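PDB 3MCW: putative hydrolase from Chromobacterium violaceum, which is probably a hydrolase of the isochorismatase family, related to nicotinamidases, although its substrate is not established. Local coordinates for residues 4-9 against 140-145; 15-20 against 80-85; 43-48 against 53-58; 105-108 against 112-115; 129-134 against 177-182. All blocks are in the same frame, centred on the assembly; numbering follows the deposited sequence. Where two conformers were deposited one is given.

Interaction 1 of 5, residues 4-9 against 140-145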
# COMPACT_ATOMS: atom_id res chain seq x y z
N ALA A 4 -5.31 16.68 19.82
CA ALA A 4 -6.21 16.07 20.85
C ALA A 4 -5.80 14.61 21.12
O ALA A 4 -5.54 13.86 20.16
CB ALA A 4 -7.66 16.13 20.41
N PRO A 5 -5.73 14.21 22.41
CA PRO A 5 -5.28 12.86 22.80
C PRO A 5 -6.23 11.76 22.37
O PRO A 5 -7.44 11.97 22.37
CB PRO A 5 -5.23 12.94 24.33
CG PRO A 5 -6.22 13.96 24.67
CD PRO A 5 -6.17 14.99 23.58
N LEU A 6 -5.70 10.59 22.02
CA LEU A 6 -6.46 9.54 21.37
C LEU A 6 -7.68 9.11 22.15
O LEU A 6 -7.62 8.83 23.34
CB LEU A 6 -5.59 8.32 21.11
CG LEU A 6 -6.27 7.10 20.48
CD1 LEU A 6 -6.64 7.36 19.03
CD2 LEU A 6 -5.35 5.90 20.60
N ARG A 7 -8.78 9.04 21.42
CA ARG A 7 -10.04 8.57 21.93
C ARG A 7 -10.67 7.64 20.89
O ARG A 7 -10.80 8.02 19.72
CB ARG A 7 -10.95 9.77 22.25
CG ARG A 7 -12.39 9.47 22.64
CD ARG A 7 -13.26 10.73 22.58
NE ARG A 7 -14.66 10.44 22.91
N PHE A 8 -11.04 6.43 21.29
CA PHE A 8 -11.75 5.53 20.40
C PHE A 8 -13.15 6.04 20.18
O PHE A 8 -13.76 6.60 21.09
CB PHE A 8 -11.78 4.10 20.96
CG PHE A 8 -10.44 3.47 20.96
CD1 PHE A 8 -9.83 3.16 19.74
CD2 PHE A 8 -9.74 3.21 22.11
CE1 PHE A 8 -8.58 2.61 19.65
CE2 PHE A 8 -8.46 2.61 22.01
CZ PHE A 8 -7.91 2.33 20.77
N SER A 9 -13.62 5.90 18.95
CA SER A 9 -14.97 6.31 18.58
C SER A 9 -15.99 5.23 18.92
O SER A 9 -17.18 5.51 19.05
CB SER A 9 -15.04 6.66 17.10
OG SER A 9 -14.62 5.57 16.31
N ALA A 140 -11.47 2.79 10.37
CA ALA A 140 -10.76 3.77 11.20
C ALA A 140 -9.59 3.02 11.84
O ALA A 140 -9.78 2.19 12.72
CB ALA A 140 -11.68 4.31 12.25
N VAL A 141 -8.38 3.33 11.40
CA VAL A 141 -7.20 2.56 11.78
C VAL A 141 -6.27 3.38 12.65
O VAL A 141 -5.91 4.51 12.32
CB VAL A 141 -6.40 2.10 10.54
CG1 VAL A 141 -5.18 1.33 10.96
CG2 VAL A 141 -7.29 1.32 9.59
N CYS A 142 -5.89 2.79 13.79
CA CYS A 142 -4.78 3.31 14.63
C CYS A 142 -3.63 2.34 14.45
O CYS A 142 -3.75 1.16 14.73
CB CYS A 142 -5.10 3.34 16.13
SG CYS A 142 -6.44 4.43 16.59
N LEU A 143 -2.50 2.85 13.98
CA LEU A 143 -1.31 2.05 13.77
C LEU A 143 -0.40 2.24 14.97
O LEU A 143 0.10 3.36 15.21
CB LEU A 143 -0.62 2.47 12.47
CG LEU A 143 0.63 1.69 12.14
CD1 LEU A 143 0.39 0.20 12.02
CD2 LEU A 143 1.19 2.19 10.81
N ALA A 144 -0.18 1.18 15.76
CA ALA A 144 0.65 1.22 16.96
C ALA A 144 2.10 1.04 16.53
O ALA A 144 2.63 -0.07 16.46
CB ALA A 144 0.22 0.13 17.96
N GLU A 145 2.75 2.15 16.21
CA GLU A 145 4.01 2.08 15.48
C GLU A 145 5.16 1.46 16.28
O GLU A 145 6.07 0.89 15.73
CB GLU A 145 4.39 3.43 14.87
CG GLU A 145 4.73 4.49 15.87
CD GLU A 145 6.17 4.45 16.34
OE1 GLU A 145 7.06 3.98 15.60
OE2 GLU A 145 6.42 4.93 17.48
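Cys142, on strand 140-149, reaches Leu6 and Phe8 of the N-terminal loop that precedes strand 14-18. Near the start of the strand, Val141 faces the other side of the sheet, where it packs on Val131 and Ala134 of helix 123-136. Cys142 turns back toward the loop. Its CB faces that way and, with SG anti to the carbonyl carbon (chi1 -63°), the sulfur ends 3.8 Å from Leu6 CD1. The same sulfur lies 4.2 Å from Phe8 CE1. Relative to the aromatic group as a whole, SG is 5.3 Å from the centroid of the Phe8 ring and 60° off the ring normal, an oblique sulfur-aromatic contact. Two conformers of Cys142 were modelled, and these distances belong to one of them. Leu143 again faces helix 123-136, touching Val127. Ala144, the centre of an inverse gamma turn just before the chain turns a corner at Glu145, returns to the loop side and meets Ile187 of helix 184-191. Leu6 rests on Ile187 as well, while Phe8 packs on Ala190 and Leu191, so the loop and the C-terminal helix share this side of the parallel sheet. Across the contact itself a sulfur meets a methyl branch and an aromatic carbon. Its chemistry is therefore one of dispersion and fit rather than directed bonds.

Interaction 2 of 5, residues 15-20 against 80-85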
# COMPACT_ATOMS: atom_id res chain seq x y z
N LEU A 15 -8.06 -5.44 17.84
CA LEU A 15 -6.58 -5.57 17.71
C LEU A 15 -6.25 -6.55 16.63
O LEU A 15 -6.69 -7.71 16.68
CB LEU A 15 -6.00 -6.05 19.04
CG LEU A 15 -4.48 -6.15 19.08
CD1 LEU A 15 -3.79 -4.79 18.94
CD2 LEU A 15 -4.06 -6.82 20.40
N LEU A 16 -5.51 -6.09 15.63
CA LEU A 16 -5.11 -6.86 14.47
C LEU A 16 -3.60 -6.99 14.47
O LEU A 16 -2.89 -6.00 14.23
CB LEU A 16 -5.59 -6.14 13.19
CG LEU A 16 -5.47 -6.93 11.90
CD1 LEU A 16 -6.46 -8.08 11.87
CD2 LEU A 16 -5.71 -6.00 10.70
N LEU A 17 -3.10 -8.17 14.81
CA LEU A 17 -1.65 -8.45 14.93
C LEU A 17 -1.17 -9.16 13.68
O LEU A 17 -1.64 -10.26 13.40
CB LEU A 17 -1.36 -9.28 16.17
CG LEU A 17 -1.62 -8.60 17.50
CD1 LEU A 17 -1.32 -9.58 18.67
CD2 LEU A 17 -0.83 -7.33 17.64
N ILE A 18 -0.23 -8.56 12.97
CA ILE A 18 0.16 -9.03 11.64
C ILE A 18 1.50 -9.75 11.62
O ILE A 18 2.56 -9.16 11.85
CB ILE A 18 0.10 -7.86 10.65
CG1 ILE A 18 -1.34 -7.33 10.55
CG2 ILE A 18 0.74 -8.28 9.29
CD1 ILE A 18 -1.42 -6.05 9.73
N ASP A 19 1.43 -11.03 11.32
CA ASP A 19 2.56 -11.82 10.87
C ASP A 19 3.73 -11.90 11.86
O ASP A 19 4.89 -12.01 11.46
CB ASP A 19 3.07 -11.35 9.50
CG ASP A 19 2.08 -11.48 8.38
OD1 ASP A 19 0.99 -12.03 8.56
OD2 ASP A 19 2.40 -10.97 7.26
N MSE A 20 3.42 -11.92 13.14
CA MSE A 20 4.44 -11.96 14.20
C MSE A 20 4.88 -13.40 14.43
O MSE A 20 4.59 -14.00 15.46
CB MSE A 20 3.92 -11.28 15.46
CG MSE A 20 3.82 -9.79 15.28
SE MSE A 20 5.56 -8.91 15.19
CE MSE A 20 5.64 -8.93 17.20
N PRO A 80 6.53 -16.52 20.58
CA PRO A 80 5.91 -16.88 21.84
C PRO A 80 5.27 -15.68 22.57
O PRO A 80 4.25 -15.89 23.23
CB PRO A 80 7.06 -17.48 22.65
CG PRO A 80 8.29 -17.07 21.94
CD PRO A 80 7.96 -16.84 20.54
N GLU A 81 5.81 -14.47 22.36
CA GLU A 81 5.32 -13.26 23.01
C GLU A 81 3.87 -12.99 22.67
O GLU A 81 3.17 -12.30 23.40
CB GLU A 81 6.15 -12.02 22.63
CG GLU A 81 7.55 -11.99 23.15
CD GLU A 81 8.56 -12.56 22.18
OE1 GLU A 81 8.20 -13.34 21.28
OE2 GLU A 81 9.74 -12.23 22.35
N VAL A 82 3.46 -13.43 21.47
CA VAL A 82 2.14 -13.12 20.94
C VAL A 82 1.45 -14.37 20.39
O VAL A 82 0.61 -14.30 19.50
CB VAL A 82 2.21 -12.01 19.88
CG1 VAL A 82 2.57 -10.66 20.56
CG2 VAL A 82 3.19 -12.36 18.74
N GLU A 83 1.72 -15.51 21.00
CA GLU A 83 1.12 -16.75 20.52
C GLU A 83 -0.40 -16.72 20.79
O GLU A 83 -0.84 -16.38 21.89
CB GLU A 83 1.76 -17.99 21.17
CG GLU A 83 1.25 -19.37 20.70
CD GLU A 83 1.75 -20.50 21.60
OE1 GLU A 83 2.72 -20.25 22.36
OE2 GLU A 83 1.17 -21.60 21.57
N PRO A 84 -1.19 -17.13 19.78
CA PRO A 84 -2.63 -17.23 20.03
C PRO A 84 -2.96 -18.25 21.10
O PRO A 84 -2.23 -19.20 21.33
CB PRO A 84 -3.20 -17.63 18.67
CG PRO A 84 -2.16 -17.17 17.67
CD PRO A 84 -0.85 -17.39 18.36
N ARG A 85 -4.13 -18.07 21.70
CA ARG A 85 -4.68 -19.00 22.66
C ARG A 85 -5.98 -19.58 22.17
O ARG A 85 -6.55 -19.14 21.17
CB ARG A 85 -4.83 -18.30 23.98
CG ARG A 85 -3.49 -18.07 24.61
CD ARG A 85 -3.60 -17.33 25.89
NE ARG A 85 -2.27 -17.02 26.43
CZ ARG A 85 -2.05 -16.14 27.40
NH1 ARG A 85 -3.04 -15.52 28.04
NH2 ARG A 85 -0.81 -15.90 27.78
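Val82 packs on Leu17 and Met20 in a small, buried, apolar contact on one side of the parallel sheet of the isochorismatase fold. Leu17 belongs to strand 14-18, an inner strand of that sheet, and Met20 to the loop that leaves its C-terminal end. Val82 comes from the connection between strands 55-60 and 89-93, directly after a short 3-10 segment at 80-81. There the chain is bent on itself, with a weak backbone bond from Glu83 N to Pro80 O. The backbones stay well apart, the CA atoms of Met20 and Val82 being 7.2 Å from each other, and the side chains bridge the gap. Leu17 approaches end-on from the strand, its CD1 4.5 Å from Val82 CB, a looser touch than that of Met20. Met20, a selenomethionine, presents the root of its side chain, while the rest folds back through bends at chi2 and chi3. Cys41 of helix 37-51 lies against both Met20 and Val82.

Between Leu17 and Met20 in the chain, Asp19 points to the other side, with a salt bridge to Lys93 and a weak hydrogen bond to Ser126. This trio resembles the Asp-Lys-Cys triad of isochorismatase-family hydrolases with serine in place of cysteine, though its role here is not established. Val82 carries CG2 between its backbone N and carbonyl carbon, and that methyl lies 3.5 Å from Met20 CB and 3.9 Å from Met20 O.

Interaction 3 of 5, residues 43-48 against 53-58. With EDO (1,2-ethanediol), chain L.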
# COMPACT_ATOMS: atom_id res chain seq x y z
N GLY A 43 1.97 -6.35 25.29
CA GLY A 43 1.21 -5.48 26.19
C GLY A 43 -0.18 -5.18 25.64
O GLY A 43 -1.16 -5.16 26.37
N LEU A 44 -0.27 -4.93 24.34
CA LEU A 44 -1.55 -4.69 23.70
C LEU A 44 -2.42 -5.97 23.78
O LEU A 44 -3.59 -5.91 24.16
CB LEU A 44 -1.39 -4.26 22.25
CG LEU A 44 -0.77 -2.89 22.02
CD1 LEU A 44 -0.42 -2.73 20.53
CD2 LEU A 44 -1.69 -1.80 22.50
N LEU A 45 -1.83 -7.11 23.46
CA LEU A 45 -2.55 -8.39 23.43
C LEU A 45 -3.08 -8.72 24.81
O LEU A 45 -4.23 -9.14 24.96
CB LEU A 45 -1.62 -9.48 22.90
CG LEU A 45 -2.17 -10.90 22.78
CD1 LEU A 45 -3.46 -10.91 21.97
CD2 LEU A 45 -1.09 -11.82 22.24
N GLN A 46 -2.26 -8.54 25.84
CA GLN A 46 -2.69 -8.82 27.21
C GLN A 46 -3.84 -7.92 27.63
O GLN A 46 -4.79 -8.37 28.27
CB GLN A 46 -1.56 -8.68 28.21
CG GLN A 46 -1.97 -9.21 29.61
CD GLN A 46 -0.94 -8.98 30.66
OE1 GLN A 46 -0.47 -9.91 31.31
NE2 GLN A 46 -0.58 -7.74 30.87
N ALA A 47 -3.77 -6.63 27.28
CA ALA A 47 -4.84 -5.71 27.59
C ALA A 47 -6.13 -6.08 26.88
O ALA A 47 -7.22 -6.02 27.49
CB ALA A 47 -4.44 -4.29 27.28
N TRP A 48 -6.04 -6.45 25.61
CA TRP A 48 -7.22 -6.86 24.85
C TRP A 48 -7.85 -8.09 25.47
O TRP A 48 -9.08 -8.16 25.59
CB TRP A 48 -6.88 -7.05 23.36
CG TRP A 48 -7.41 -5.95 22.48
CD1 TRP A 48 -8.51 -6.06 21.69
CD2 TRP A 48 -6.92 -4.61 22.32
NE1 TRP A 48 -8.76 -4.86 21.07
CE2 TRP A 48 -7.81 -3.96 21.45
CE3 TRP A 48 -5.81 -3.90 22.80
CZ2 TRP A 48 -7.61 -2.65 21.03
CZ3 TRP A 48 -5.63 -2.58 22.42
CH2 TRP A 48 -6.53 -1.96 21.52
N LEU A 53 -11.89 -7.68 24.62
CA LEU A 53 -12.13 -6.93 23.39
C LEU A 53 -11.79 -7.78 22.16
O LEU A 53 -11.04 -8.75 22.24
CB LEU A 53 -11.29 -5.65 23.44
CG LEU A 53 -11.77 -4.61 24.42
CD1 LEU A 53 -10.70 -3.53 24.57
CD2 LEU A 53 -13.09 -4.01 23.90
N PRO A 54 -12.32 -7.39 20.99
CA PRO A 54 -12.14 -8.19 19.80
C PRO A 54 -10.68 -8.21 19.32
O PRO A 54 -10.01 -7.18 19.34
CB PRO A 54 -13.04 -7.48 18.77
CG PRO A 54 -13.86 -6.55 19.45
CD PRO A 54 -13.23 -6.26 20.76
N LEU A 55 -10.22 -9.36 18.84
CA LEU A 55 -8.85 -9.48 18.39
C LEU A 55 -8.74 -10.53 17.31
O LEU A 55 -9.46 -11.54 17.31
CB LEU A 55 -7.84 -9.61 19.51
CG LEU A 55 -7.89 -10.90 20.23
CD1 LEU A 55 -6.90 -11.74 19.61
CD2 LEU A 55 -7.54 -10.69 21.71
N ILE A 56 -7.87 -10.28 16.35
CA ILE A 56 -7.59 -11.22 15.25
C ILE A 56 -6.08 -11.28 15.05
O ILE A 56 -5.42 -10.23 14.89
CB ILE A 56 -8.28 -10.80 13.94
CG1 ILE A 56 -9.81 -10.82 14.09
CG2 ILE A 56 -7.82 -11.65 12.77
CD1 ILE A 56 -10.55 -10.24 12.89
N HIS A 57 -5.54 -12.49 15.01
CA HIS A 57 -4.16 -12.74 14.61
C HIS A 57 -4.14 -13.02 13.12
O HIS A 57 -4.87 -13.88 12.64
CB HIS A 57 -3.61 -13.95 15.34
CG HIS A 57 -3.69 -13.91 16.82
ND1 HIS A 57 -2.68 -13.37 17.59
CD2 HIS A 57 -4.65 -14.36 17.66
CE1 HIS A 57 -3.04 -13.51 18.85
NE2 HIS A 57 -4.24 -14.10 18.93
N ILE A 58 -3.29 -12.31 12.37
CA ILE A 58 -3.04 -12.59 10.98
C ILE A 58 -1.74 -13.36 10.87
O ILE A 58 -0.71 -12.97 11.44
CB ILE A 58 -2.97 -11.28 10.15
CG1 ILE A 58 -4.26 -10.48 10.24
CG2 ILE A 58 -2.56 -11.58 8.69
CD1 ILE A 58 -5.53 -11.20 9.78
C1 EDO L . -12.92 -11.46 16.81
O1 EDO L . -11.81 -12.17 16.34
C2 EDO L . -13.19 -11.97 18.20
O2 EDO L . -12.20 -11.46 19.11
O HOH W 1 -10.72 -10.69 24.11
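The indole of Trp48 is held by Leu53 and Pro54 from different directions. Leu53 CD1 sits over one face, 4.2 Å from the centroid of the five-membered ring, in a CH-pi contact, while Leu53 CB comes within 3.3 Å of Trp48 CD1. Pro54 O lies at the ring edge, near its plane and 3.0 Å from Trp48 CD1. The indole N-H is not spent on that carbonyl: NE1 bonds to Pro13 O instead. The Trp48 chi1 is -106°, a departure from the staggered values that accompanies the contacts with Leu53 and Pro54. Backbone and water add to the grip. Leu53 N donates to Trp48 O over 3.0 Å with an N-H...O angle of 160°, and a water gives a 2.7 Å bond to Leu53 O and a weak one to Trp48 O.

Further along, Leu45 brings CD1 to a point 4.1 Å from both Leu55 CD2 and His57 CE1, crossing each of these side chains at about a right angle. Leu55 CD2 also touches Trp48 CB. Together these residues line the inside of a beta-alpha-beta unit, strand 14-18, helix 37-51 and strand 55-60, in which the short helix and strand segments run at 142° to each other with axes 10.4 Å apart. His57 NE2 is hydrogen-bonded to Glu88 OE1. Beyond helix 37-51, Ile187 and Leu191 of helix 184-191 pack on Trp48. At the start of the strand, a 1,2-ethanediol probably left from crystallisation accepts a hydrogen bond from Leu55 N, donates to Leu55 O, and is bonded to Thr89 OG1 as well.

Interaction 4 of 5, residues 105-108 against 112-115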
# COMPACT_ATOMS: atom_id res chain seq x y z
N GLU A 105 -12.54 -8.60 5.55
CA GLU A 105 -13.44 -7.46 5.45
C GLU A 105 -14.89 -7.83 5.82
O GLU A 105 -15.54 -7.13 6.60
CB GLU A 105 -13.41 -6.81 4.06
CG GLU A 105 -14.29 -5.58 3.99
CD GLU A 105 -14.37 -4.94 2.61
OE1 GLU A 105 -13.77 -5.45 1.65
OE2 GLU A 105 -15.04 -3.90 2.52
N ALA A 106 -15.37 -8.94 5.25
CA ALA A 106 -16.74 -9.34 5.54
C ALA A 106 -16.95 -9.66 7.02
O ALA A 106 -18.00 -9.36 7.59
CB ALA A 106 -17.15 -10.51 4.65
N LEU A 107 -15.97 -10.29 7.65
CA LEU A 107 -16.06 -10.61 9.07
C LEU A 107 -16.14 -9.33 9.90
O LEU A 107 -16.96 -9.21 10.83
CB LEU A 107 -14.84 -11.47 9.48
CG LEU A 107 -14.79 -11.79 10.96
CD1 LEU A 107 -15.93 -12.71 11.36
CD2 LEU A 107 -13.42 -12.37 11.34
N LEU A 108 -15.27 -8.36 9.60
CA LEU A 108 -15.29 -7.10 10.33
C LEU A 108 -16.64 -6.39 10.20
O LEU A 108 -17.22 -5.95 11.18
CB LEU A 108 -14.15 -6.20 9.84
CG LEU A 108 -12.71 -6.70 10.08
CD1 LEU A 108 -11.71 -5.76 9.41
CD2 LEU A 108 -12.41 -6.81 11.57
N GLY A 112 -19.56 -5.22 12.97
CA GLY A 112 -19.40 -3.81 13.27
C GLY A 112 -18.05 -3.41 13.80
O GLY A 112 -17.94 -2.41 14.48
N TRP A 113 -17.02 -4.20 13.46
CA TRP A 113 -15.66 -3.93 13.93
C TRP A 113 -14.96 -3.01 12.93
O TRP A 113 -14.12 -3.42 12.14
CB TRP A 113 -14.88 -5.21 14.16
CG TRP A 113 -15.45 -6.08 15.24
CD1 TRP A 113 -16.03 -5.66 16.41
CD2 TRP A 113 -15.48 -7.51 15.27
NE1 TRP A 113 -16.41 -6.75 17.16
CE2 TRP A 113 -16.09 -7.90 16.48
CE3 TRP A 113 -15.05 -8.51 14.38
CZ2 TRP A 113 -16.30 -9.24 16.80
CZ3 TRP A 113 -15.27 -9.82 14.71
CH2 TRP A 113 -15.89 -10.17 15.92
N LEU A 114 -15.36 -1.74 13.00
CA LEU A 114 -14.91 -0.74 12.03
C LEU A 114 -13.69 0.05 12.47
O LEU A 114 -13.07 0.71 11.66
CB LEU A 114 -16.07 0.19 11.63
CG LEU A 114 -17.30 -0.53 11.05
CD1 LEU A 114 -18.30 0.48 10.54
CD2 LEU A 114 -16.98 -1.53 9.96
N GLU A 115 -13.34 -0.07 13.74
CA GLU A 115 -12.18 0.58 14.29
C GLU A 115 -11.12 -0.49 14.60
O GLU A 115 -11.38 -1.46 15.34
CB GLU A 115 -12.63 1.38 15.52
CG GLU A 115 -11.58 2.21 16.10
CD GLU A 115 -12.09 3.13 17.19
OE1 GLU A 115 -12.85 2.70 18.08
OE2 GLU A 115 -11.68 4.32 17.22
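Leu108 and Trp113 are joined by backbone and side chain at the C-terminal end of helix 104-111. The polar part is a single clear hydrogen bond: Trp113 N donates to Leu108 O over 2.9 Å at an N-H...O angle of 155°. It reaches back into the last turn from beyond the helix and belongs to a Schellman motif. Gly112, the first residue to leave helical geometry, has the positive phi (68°) that this motif uses and that glycine adopts readily. Trp113 is itself the centre of an inverse gamma turn, marked by a weak 3.0 Å bond from Leu114 N to Gly112 O, and this tight bend sends the chain on toward strand 115-121.

The apolar part lies beside that bond. Leu108 CD2 stands at the edge of the indole, near its plane, and is 3.9 Å from Trp113 CB; the two side chains cross at about a right angle. The six-membered ring extends across the helix end, its CZ3 4.3 Å from Leu107 CG. Leu108 CB adds a van der Waals contact with a carbonyl, 3.6 Å from Trp113 O.

Leu107 and Leu108 lie on Ile56 of strand 55-60, and Leu108 and Trp113 also meet Leu14 of strand 14-18. The helix end is thus set against strands 14-18 and 55-60, with Phe139, just before strand 140-149, touching Leu108 and Pro54 touching Trp113.

Interaction 5 of 5, residues 129-134 against 177-182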
# COMPACT_ATOMS: atom_id res chain seq x y z
N ALA A 129 0.72 -2.70 3.50
CA ALA A 129 -0.26 -3.15 2.50
C ALA A 129 -1.64 -3.28 3.13
O ALA A 129 -2.67 -2.87 2.56
CB ALA A 129 0.16 -4.50 1.91
N THR A 130 -1.68 -3.83 4.34
CA THR A 130 -2.93 -4.03 5.05
C THR A 130 -3.56 -2.71 5.46
O THR A 130 -4.77 -2.52 5.33
CB THR A 130 -2.70 -4.97 6.25
OG1 THR A 130 -2.24 -6.25 5.81
CG2 THR A 130 -3.97 -5.17 7.03
N VAL A 131 -2.75 -1.80 6.01
CA VAL A 131 -3.27 -0.52 6.46
C VAL A 131 -3.76 0.35 5.31
O VAL A 131 -4.79 1.00 5.42
CB VAL A 131 -2.24 0.23 7.35
CG1 VAL A 131 -2.71 1.61 7.69
CG2 VAL A 131 -1.96 -0.57 8.61
N ARG A 132 -3.02 0.38 4.20
CA ARG A 132 -3.47 1.19 3.06
C ARG A 132 -4.84 0.70 2.62
O ARG A 132 -5.74 1.52 2.36
CB ARG A 132 -2.48 1.19 1.91
CG ARG A 132 -1.24 2.01 2.14
CD ARG A 132 -0.38 2.10 0.89
NE ARG A 132 0.87 2.83 1.04
CZ ARG A 132 1.26 3.85 0.26
NH1 ARG A 132 0.49 4.39 -0.65
NH2 ARG A 132 2.51 4.27 0.37
N MSE A 133 -5.00 -0.62 2.48
CA MSE A 133 -6.33 -1.14 2.10
C MSE A 133 -7.37 -0.87 3.15
O MSE A 133 -8.49 -0.46 2.81
CB MSE A 133 -6.31 -2.63 1.77
CG MSE A 133 -5.75 -2.90 0.46
SE MSE A 133 -6.05 -4.73 -0.17
CE MSE A 133 -8.00 -4.80 -0.12
N ALA A 134 -7.05 -1.09 4.42
CA ALA A 134 -8.03 -0.83 5.47
C ALA A 134 -8.56 0.60 5.43
O ALA A 134 -9.77 0.83 5.53
CB ALA A 134 -7.44 -1.14 6.85
N GLU A 177 -3.41 10.02 5.68
CA GLU A 177 -3.99 9.55 4.45
C GLU A 177 -4.71 8.21 4.62
O GLU A 177 -5.70 7.95 3.96
CB GLU A 177 -2.89 9.45 3.38
CG GLU A 177 -3.36 9.32 1.96
CD GLU A 177 -3.95 10.58 1.34
OE1 GLU A 177 -4.12 11.60 2.06
OE2 GLU A 177 -4.24 10.57 0.12
N TYR A 178 -4.15 7.33 5.45
CA TYR A 178 -4.66 5.96 5.62
C TYR A 178 -5.01 5.58 7.05
O TYR A 178 -5.77 4.63 7.24
CB TYR A 178 -3.65 4.96 5.07
CG TYR A 178 -3.32 5.15 3.61
CD1 TYR A 178 -4.07 4.54 2.60
CD2 TYR A 178 -2.21 5.88 3.24
CE1 TYR A 178 -3.71 4.71 1.25
CE2 TYR A 178 -1.87 6.06 1.89
CZ TYR A 178 -2.61 5.47 0.93
OH TYR A 178 -2.29 5.60 -0.41
N CYS A 179 -4.41 6.23 8.04
CA CYS A 179 -4.56 5.83 9.45
C CYS A 179 -4.09 6.95 10.35
O CYS A 179 -3.61 7.99 9.87
CB CYS A 179 -3.75 4.57 9.74
SG CYS A 179 -1.96 4.84 9.73
N ARG A 180 -4.28 6.77 11.65
CA ARG A 180 -3.64 7.59 12.66
C ARG A 180 -2.49 6.80 13.25
O ARG A 180 -2.70 5.74 13.87
CB ARG A 180 -4.65 7.95 13.75
CG ARG A 180 -4.06 8.86 14.80
CD ARG A 180 -5.08 9.32 15.79
NE ARG A 180 -4.47 10.12 16.83
CZ ARG A 180 -5.15 10.89 17.66
NH1 ARG A 180 -6.46 10.93 17.58
NH2 ARG A 180 -4.49 11.57 18.57
N VAL A 181 -1.27 7.30 13.11
CA VAL A 181 -0.09 6.68 13.71
C VAL A 181 -0.03 7.11 15.18
O VAL A 181 -0.09 8.28 15.49
CB VAL A 181 1.17 7.09 12.96
CG1 VAL A 181 2.42 6.57 13.70
CG2 VAL A 181 1.11 6.56 11.53
N CYS A 182 0.11 6.13 16.09
CA CYS A 182 0.23 6.47 17.48
C CYS A 182 1.03 5.41 18.22
O CYS A 182 1.62 4.52 17.59
CB CYS A 182 -1.15 6.60 18.06
SG CYS A 182 -2.06 5.07 17.85
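Val131 and Arg132, consecutive on helix 123-136, meet Cys179 and Tyr178 just ahead of strand 180-182, an outermost strand of the parallel sheet. The helix is the crossover of a beta-alpha-beta unit linking strands 115-121 and 140-149. Val131 offers CG1, the branch anti to its backbone N (chi1 173°), to Cys179, lying 3.7 Å from Cys179 CB and 3.9 Å from Cys179 SG. Leu174 of helix 163-174 lies on both residues.

Arg132 comes next and runs over the face of Tyr178. Its CG sits 3.7 Å from the ring centroid and only 9° off the ring normal, a CH-pi contact made by the aliphatic stem. From CG to NE the chain is extended, which carries the guanidinium past the phenol end of the ring; there Tyr178 CE2 lies over one face of the guanidinium, the two planes being 47° apart. The contact is therefore oblique at the charged end rather than a parallel stack. That charge is taken up by a salt bridge from Arg132 NH2 to Glu128, and the same nitrogen bonds to Ser124 O of the second subunit. Glu177 OE2 and Tyr178 OH also reach that subunit, the latter by a weak hydrogen bond to Asn125 OD1, and Met133 packs on the other subunit's Met133, so this contact forms part of the dimer interface. Tyr178 settles on the helix backbone too, its CD1 3.4 Å from Arg132 CA and 3.5 Å from Arg132 O.

How the interactions relate
Interactions 1, 2, 3 and 5 all reach the same sheet. Interactions 2 and 3 are closest, centres 8 Å apart, and join through probable hydrogen bonds such as Ile56 N to Leu15 O at 2.8 Å. Interactions 1 and 5, centres 11 Å apart, lie on neighbouring strands, with Val141 O 2.9 Å from Arg180 N. Interaction 4 is tied to interaction 1 through Ser9 N and Glu115 OE2, and to interaction 3 where Pro54 meets Trp113. Interactions 2 and 5 lie on opposite sides of the chain's centre, yet Ile18 touches Thr130. Asp19, possibly part of the active site by analogy with the family, lies in interaction 2, while the second subunit touches interaction 5 alone.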